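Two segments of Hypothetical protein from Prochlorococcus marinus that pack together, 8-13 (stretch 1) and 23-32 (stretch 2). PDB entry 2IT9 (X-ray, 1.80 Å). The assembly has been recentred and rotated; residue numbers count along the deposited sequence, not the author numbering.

Stretch 1 (8-13) PGWRII
Stretch 2 (23-32) TLIGGETWAI

Two neighbouring strands, the strand 10-13 and the strand that begins at Thr23, run antiparallel, with 178° between their directions and 4.6 Å between their axes at closest approach. The register pairs Arg11 with Gly26, Ile12 with Ile25 and Ile13 with Leu24, at CA-CA distances of 4.8, 4.6 and 4.9 Å. All are extended: phi/psi is -159/156 at Arg11, -139/131 at Ile12 and -136/131 at Ile13, against -121/137 at Leu24, -118/141 at Ile25 and -138/146 at Gly26.

Backbone hydrogen bonds set this register. Arg11 and Gly26 form one closed pair, Arg11 N to Gly26 O at 3.1 Å and Gly26 N to Arg11 O at 2.7 Å; Ile13 and Leu24 form the next, Ile13 N to Leu24 O at 2.8 Å and Leu24 N to Ile13 O at 2.7 Å. Ile12 and Ile25 between them make the non-hydrogen-bonded pair. The same carbonyls also meet CA-H groups: Ile12 CA lies 3.2 Å from Leu24 O, Thr23 CA 3.2 Å from Ile13 O, and Trp10 CA 3.2 Å from Gly26 O.

Past the Arg11-Gly26 pair the backbones stay close, with Trp10 CA and Gly27 CA 4.5 Å apart and Gly9 CA and Glu28 CA 4.6 Å apart, but direct hydrogen bonds give way to weaker contacts and water. Gly9, at phi/psi 88/4, adopts a positive phi that by itself favours glycine. Its carbonyl makes a CA-H contact, Gly9 O to Gly27 CA at 3.3 Å, but the angle from Glu28 N is too poor for a direct hydrogen bond. Water 1 fills in, donating to Gly9 O at 2.7 Å and accepting a weak bond from Glu28 N at 3.4 Å.

Stretch 2 also folds back on itself. Ile25 N donates to Ile32 O at 3.0 Å and Ile32 N to Ile25 O at 2.9 Å, while Gly27 N reaches Trp30 O at 2.9 Å. This brings Ala31 within reach of Arg11 on the face that Arg11 shares with Ile13 and Leu24.

On that face the packing is mostly apolar. Ile13 (chi1 m, chi2 t) meets Leu24 (t, t), with Ile13 CD1 4.0 Å from Leu24 CD2. Arg11 (chi1 p, chi2 t, chi3 t, chi4 146°) extends its aliphatic stem across the neighbouring strand, Arg11 CG standing 4.0 Å from Leu24 CD2, which also covers one face of the guanidinium. Farther out, Arg11 NH2 comes within 3.5 Å of Ala31 CB. Gly26 leaves the space this path requires: an ideal CB there would lie 2.8 Å from Arg11 CG, a clash. Water 2 accepts from Arg11 NH2 at 2.9 Å and lies 2.9 Å from Trp30 O, linking the guanidinium to the Trp30 carbonyl.

The other face, with Ile12 and Ile25, is looser across this pair of strands. Ile12 takes chi1 m, chi2 t; Ile25 takes p, t, and its end leads away. Ile12 CG2 is 4.5 Å from Thr23 CG2, Thr23 having chi1 m. The rule is compact: backbone pairs fix the register, and a glycine opposite arginine lets the long side chain cross its neighbour.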

ATOM      1  N   PRO A   8      -8.957 -13.034  -4.085  1.00 36.62           N
ATOM      2  CA  PRO A   8      -8.280 -13.072  -2.787  1.00 37.15           C
ATOM      3  C   PRO A   8      -6.883 -12.466  -2.841  1.00 35.10           C
ATOM      4  O   PRO A   8      -6.019 -12.938  -3.592  1.00 37.30           O
ATOM      5  CB  PRO A   8      -8.270 -14.571  -2.450  1.00 34.18           C
ATOM      6  CG  PRO A   8      -9.513 -15.090  -3.146  1.00 38.41           C
ATOM      7  CD  PRO A   8      -9.526 -14.347  -4.444  1.00 36.65           C
ATOM      8  N   GLY A   9      -6.712 -11.349  -2.127  1.00 33.43           N
ATOM      9  CA  GLY A   9      -5.443 -10.650  -1.979  1.00 33.61           C
ATOM     10  C   GLY A   9      -5.076  -9.607  -3.013  1.00 31.07           C
ATOM     11  O   GLY A   9      -4.023  -8.998  -2.907  1.00 32.49           O
ATOM     12  N   TRP A  10      -5.967  -9.328  -3.973  1.00 33.15           N
ATOM     13  CA  TRP A  10      -5.658  -8.359  -4.999  1.00 32.90           C
ATOM     14  C   TRP A  10      -6.875  -7.758  -5.751  1.00 30.53           C
ATOM     15  O   TRP A  10      -7.950  -8.334  -5.851  1.00 31.03           O
ATOM     16  CB  TRP A  10      -4.761  -9.036  -6.066  1.00 32.09           C
ATOM     17  CG  TRP A  10      -5.501 -10.100  -6.842  1.00 30.05           C
ATOM     18  CD1 TRP A  10      -5.707 -11.390  -6.491  1.00 30.04           C
ATOM     19  CD2 TRP A  10      -6.156  -9.916  -8.083  1.00 30.76           C
ATOM     20  NE1 TRP A  10      -6.440 -12.032  -7.443  1.00 33.20           N
ATOM     21  CE2 TRP A  10      -6.767 -11.143  -8.422  1.00 33.30           C
ATOM     22  CE3 TRP A  10      -6.288  -8.832  -8.947  1.00 34.01           C
ATOM     23  CZ2 TRP A  10      -7.471 -11.323  -9.596  1.00 34.05           C
ATOM     24  CZ3 TRP A  10      -7.044  -9.018 -10.111  1.00 32.45           C
ATOM     25  CH2 TRP A  10      -7.584 -10.234 -10.425  1.00 34.95           C
ATOM     26  N   ARG A  11      -6.598  -6.612  -6.355  1.00 31.47           N
ATOM     27  CA  ARG A  11      -7.530  -5.973  -7.248  1.00 33.67           C
ATOM     28  C   ARG A  11      -6.812  -4.991  -8.196  1.00 28.25           C
ATOM     29  O   ARG A  11      -5.718  -4.448  -7.878  1.00 32.40           O
ATOM     30  CB  ARG A  11      -8.661  -5.283  -6.476  1.00 34.24           C
ATOM     31  CG  ARG A  11      -8.161  -4.128  -5.631  1.00 36.23           C
ATOM     32  CD  ARG A  11      -9.293  -3.555  -4.806  1.00 37.23           C
ATOM     33  NE  ARG A  11      -8.712  -2.716  -3.748  1.00 43.64           N
ATOM     34  CZ  ARG A  11      -9.283  -1.613  -3.273  1.00 45.34           C
ATOM     35  NH1 ARG A  11     -10.418  -1.135  -3.801  1.00 40.65           N
ATOM     36  NH2 ARG A  11      -8.697  -0.948  -2.294  1.00 40.50           N
ATOM     37  N   ILE A  12      -7.443  -4.747  -9.337  1.00 30.76           N
ATOM     38  CA  ILE A  12      -7.022  -3.781 -10.332  1.00 29.53           C
ATOM     39  C   ILE A  12      -8.291  -3.089 -10.816  1.00 32.27           C
ATOM     40  O   ILE A  12      -9.256  -3.765 -11.124  1.00 31.55           O
ATOM     41  CB  ILE A  12      -6.350  -4.424 -11.525  1.00 30.58           C
ATOM     42  CG1 ILE A  12      -5.180  -5.283 -11.066  1.00 35.01           C
ATOM     43  CG2 ILE A  12      -5.892  -3.389 -12.509  1.00 33.56           C
ATOM     44  CD1 ILE A  12      -4.445  -5.830 -12.224  1.00 37.26           C
ATOM     45  N   ILE A  13      -8.287  -1.758 -10.860  1.00 32.47           N
ATOM     46  CA  ILE A  13      -9.460  -1.024 -11.248  1.00 32.96           C
ATOM     47  C   ILE A  13      -9.102   0.092 -12.215  1.00 34.08           C
ATOM     48  O   ILE A  13      -8.136   0.809 -11.983  1.00 36.62           O
ATOM     49  CB  ILE A  13     -10.240  -0.362 -10.034  1.00 32.53           C
ATOM     50  CG1 ILE A  13     -10.464  -1.347  -8.891  1.00 34.79           C
ATOM     51  CG2 ILE A  13     -11.591   0.323 -10.583  1.00 35.14           C
ATOM     52  CD1 ILE A  13     -11.068  -0.785  -7.663  1.00 36.69           C
ATOM     53  N   THR A  23      -6.015   4.434 -12.894  1.00 33.76           N
ATOM     54  CA  THR A  23      -5.883   3.003 -12.491  1.00 33.31           C
ATOM     55  C   THR A  23      -5.589   2.843 -11.018  1.00 36.02           C
ATOM     56  O   THR A  23      -4.913   3.682 -10.421  1.00 38.22           O
ATOM     57  CB  THR A  23      -4.772   2.305 -13.322  1.00 34.16           C
ATOM     58  OG1 THR A  23      -5.156   2.320 -14.691  1.00 40.32           O
ATOM     59  CG2 THR A  23      -4.553   0.879 -12.907  1.00 39.49           C
ATOM     60  N   LEU A  24      -6.176   1.827 -10.408  1.00 33.36           N
ATOM     61  CA  LEU A  24      -5.830   1.479  -9.045  1.00 32.76           C
ATOM     62  C   LEU A  24      -5.320   0.045  -9.034  1.00 34.40           C
ATOM     63  O   LEU A  24      -5.895  -0.824  -9.663  1.00 35.60           O
ATOM     64  CB  LEU A  24      -7.033   1.661  -8.143  1.00 33.56           C
ATOM     65  CG  LEU A  24      -6.938   1.100  -6.719  1.00 37.21           C
ATOM     66  CD1 LEU A  24      -7.878   1.850  -5.814  1.00 39.64           C
ATOM     67  CD2 LEU A  24      -7.185  -0.402  -6.632  1.00 42.51           C
ATOM     68  N   ILE A  25      -4.246  -0.194  -8.294  1.00 32.89           N
ATOM     69  CA  ILE A  25      -3.787  -1.553  -8.014  1.00 33.09           C
ATOM     70  C   ILE A  25      -3.874  -1.748  -6.513  1.00 34.54           C
ATOM     71  O   ILE A  25      -3.638  -0.795  -5.723  1.00 33.50           O
ATOM     72  CB  ILE A  25      -2.379  -1.865  -8.569  1.00 34.37           C
ATOM     73  CG1 ILE A  25      -1.345  -0.881  -8.043  1.00 36.70           C
ATOM     74  CG2 ILE A  25      -2.397  -1.872 -10.095  1.00 36.02           C
ATOM     75  CD1 ILE A  25       0.120  -1.305  -8.223  1.00 35.21           C
ATOM     76  N   GLY A  26      -4.284  -2.946  -6.111  1.00 33.51           N
ATOM     77  CA  GLY A  26      -4.426  -3.278  -4.715  1.00 33.56           C
ATOM     78  C   GLY A  26      -3.950  -4.646  -4.258  1.00 35.55           C
ATOM     79  O   GLY A  26      -4.031  -5.594  -5.011  1.00 33.64           O
ATOM     80  N   GLY A  27      -3.425  -4.698  -3.021  1.00 35.21           N
ATOM     81  CA  GLY A  27      -3.082  -5.913  -2.304  1.00 35.02           C
ATOM     82  C   GLY A  27      -4.081  -6.099  -1.154  1.00 36.19           C
ATOM     83  O   GLY A  27      -5.139  -5.461  -1.105  1.00 40.45           O
ATOM     84  N   GLU A  28      -3.780  -6.965  -0.203  1.00 34.60           N
ATOM     85  CA  GLU A  28      -4.728  -7.176   0.892  1.00 36.84           C
ATOM     86  C   GLU A  28      -4.881  -5.938   1.783  1.00 36.58           C
ATOM     87  O   GLU A  28      -5.987  -5.608   2.213  1.00 37.68           O
ATOM     88  CB  GLU A  28      -4.270  -8.314   1.778  1.00 36.37           C
ATOM     89  CG  GLU A  28      -5.326  -8.734   2.776  1.00 44.32           C
ATOM     90  CD  GLU A  28      -4.901  -9.873   3.649  1.00 60.89           C
ATOM     91  OE1 GLU A  28      -3.684 -10.030   3.880  1.00 69.79           O
ATOM     92  OE2 GLU A  28      -5.804 -10.593   4.140  1.00 71.22           O
ATOM     93  N   THR A  29      -3.761  -5.281   2.054  1.00 33.39           N
ATOM     94  CA  THR A  29      -3.722  -4.173   3.012  1.00 32.68           C
ATOM     95  C   THR A  29      -3.336  -2.825   2.398  1.00 34.63           C
ATOM     96  O   THR A  29      -2.958  -1.899   3.128  1.00 33.11           O
ATOM     97  CB  THR A  29      -2.708  -4.503   4.129  1.00 33.87           C
ATOM     98  OG1 THR A  29      -1.364  -4.551   3.606  1.00 35.02           O
ATOM     99  CG2 THR A  29      -3.053  -5.797   4.853  1.00 36.08           C
ATOM    100  N   TRP A  30      -3.386  -2.703   1.070  1.00 32.36           N
ATOM    101  CA  TRP A  30      -2.984  -1.453   0.442  1.00 31.84           C
ATOM    102  C   TRP A  30      -3.588  -1.331  -0.943  1.00 32.86           C
ATOM    103  O   TRP A  30      -4.006  -2.315  -1.529  1.00 31.39           O
ATOM    104  CB  TRP A  30      -1.436  -1.408   0.283  1.00 33.81           C
ATOM    105  CG  TRP A  30      -0.870  -2.623  -0.531  1.00 32.40           C
ATOM    106  CD1 TRP A  30      -0.406  -3.789  -0.028  1.00 32.71           C
ATOM    107  CD2 TRP A  30      -0.748  -2.732  -1.973  1.00 34.68           C
ATOM    108  NE1 TRP A  30      -0.003  -4.632  -1.044  1.00 37.66           N
ATOM    109  CE2 TRP A  30      -0.236  -4.022  -2.253  1.00 36.51           C
ATOM    110  CE3 TRP A  30      -1.090  -1.895  -3.042  1.00 35.60           C
ATOM    111  CZ2 TRP A  30      -0.031  -4.482  -3.566  1.00 38.85           C
ATOM    112  CZ3 TRP A  30      -0.897  -2.368  -4.365  1.00 36.55           C
ATOM    113  CH2 TRP A  30      -0.366  -3.642  -4.605  1.00 36.38           C
ATOM    114  N   ALA A  31      -3.648  -0.091  -1.420  1.00 34.32           N
ATOM    115  CA  ALA A  31      -4.010   0.211  -2.810  1.00 33.62           C
ATOM    116  C   ALA A  31      -3.344   1.523  -3.152  1.00 33.17           C
ATOM    117  O   ALA A  31      -3.191   2.373  -2.274  1.00 32.09           O
ATOM    118  CB  ALA A  31      -5.482   0.313  -2.975  1.00 34.29           C
ATOM    119  N   ILE A  32      -2.869   1.678  -4.390  1.00 33.91           N
ATOM    120  CA  ILE A  32      -2.360   2.929  -4.875  1.00 34.03           C
ATOM    121  C   ILE A  32      -2.913   3.200  -6.283  1.00 33.80           C
ATOM    122  O   ILE A  32      -3.172   2.276  -7.056  1.00 34.92           O
ATOM    123  CB  ILE A  32      -0.803   3.018  -4.931  1.00 34.26           C
ATOM    124  CG1 ILE A  32      -0.221   1.929  -5.830  1.00 35.78           C
ATOM    125  CG2 ILE A  32      -0.194   2.909  -3.545  1.00 35.42           C
ATOM    126  CD1 ILE A  32       1.309   2.087  -6.036  1.00 36.06           C
TER
HETATM  127  O   HOH W   1      -2.149  -9.759  -1.154  1.00 26.58           O
HETATM  128  O   HOH W   2      -6.818  -2.993  -1.575  1.00 30.66           O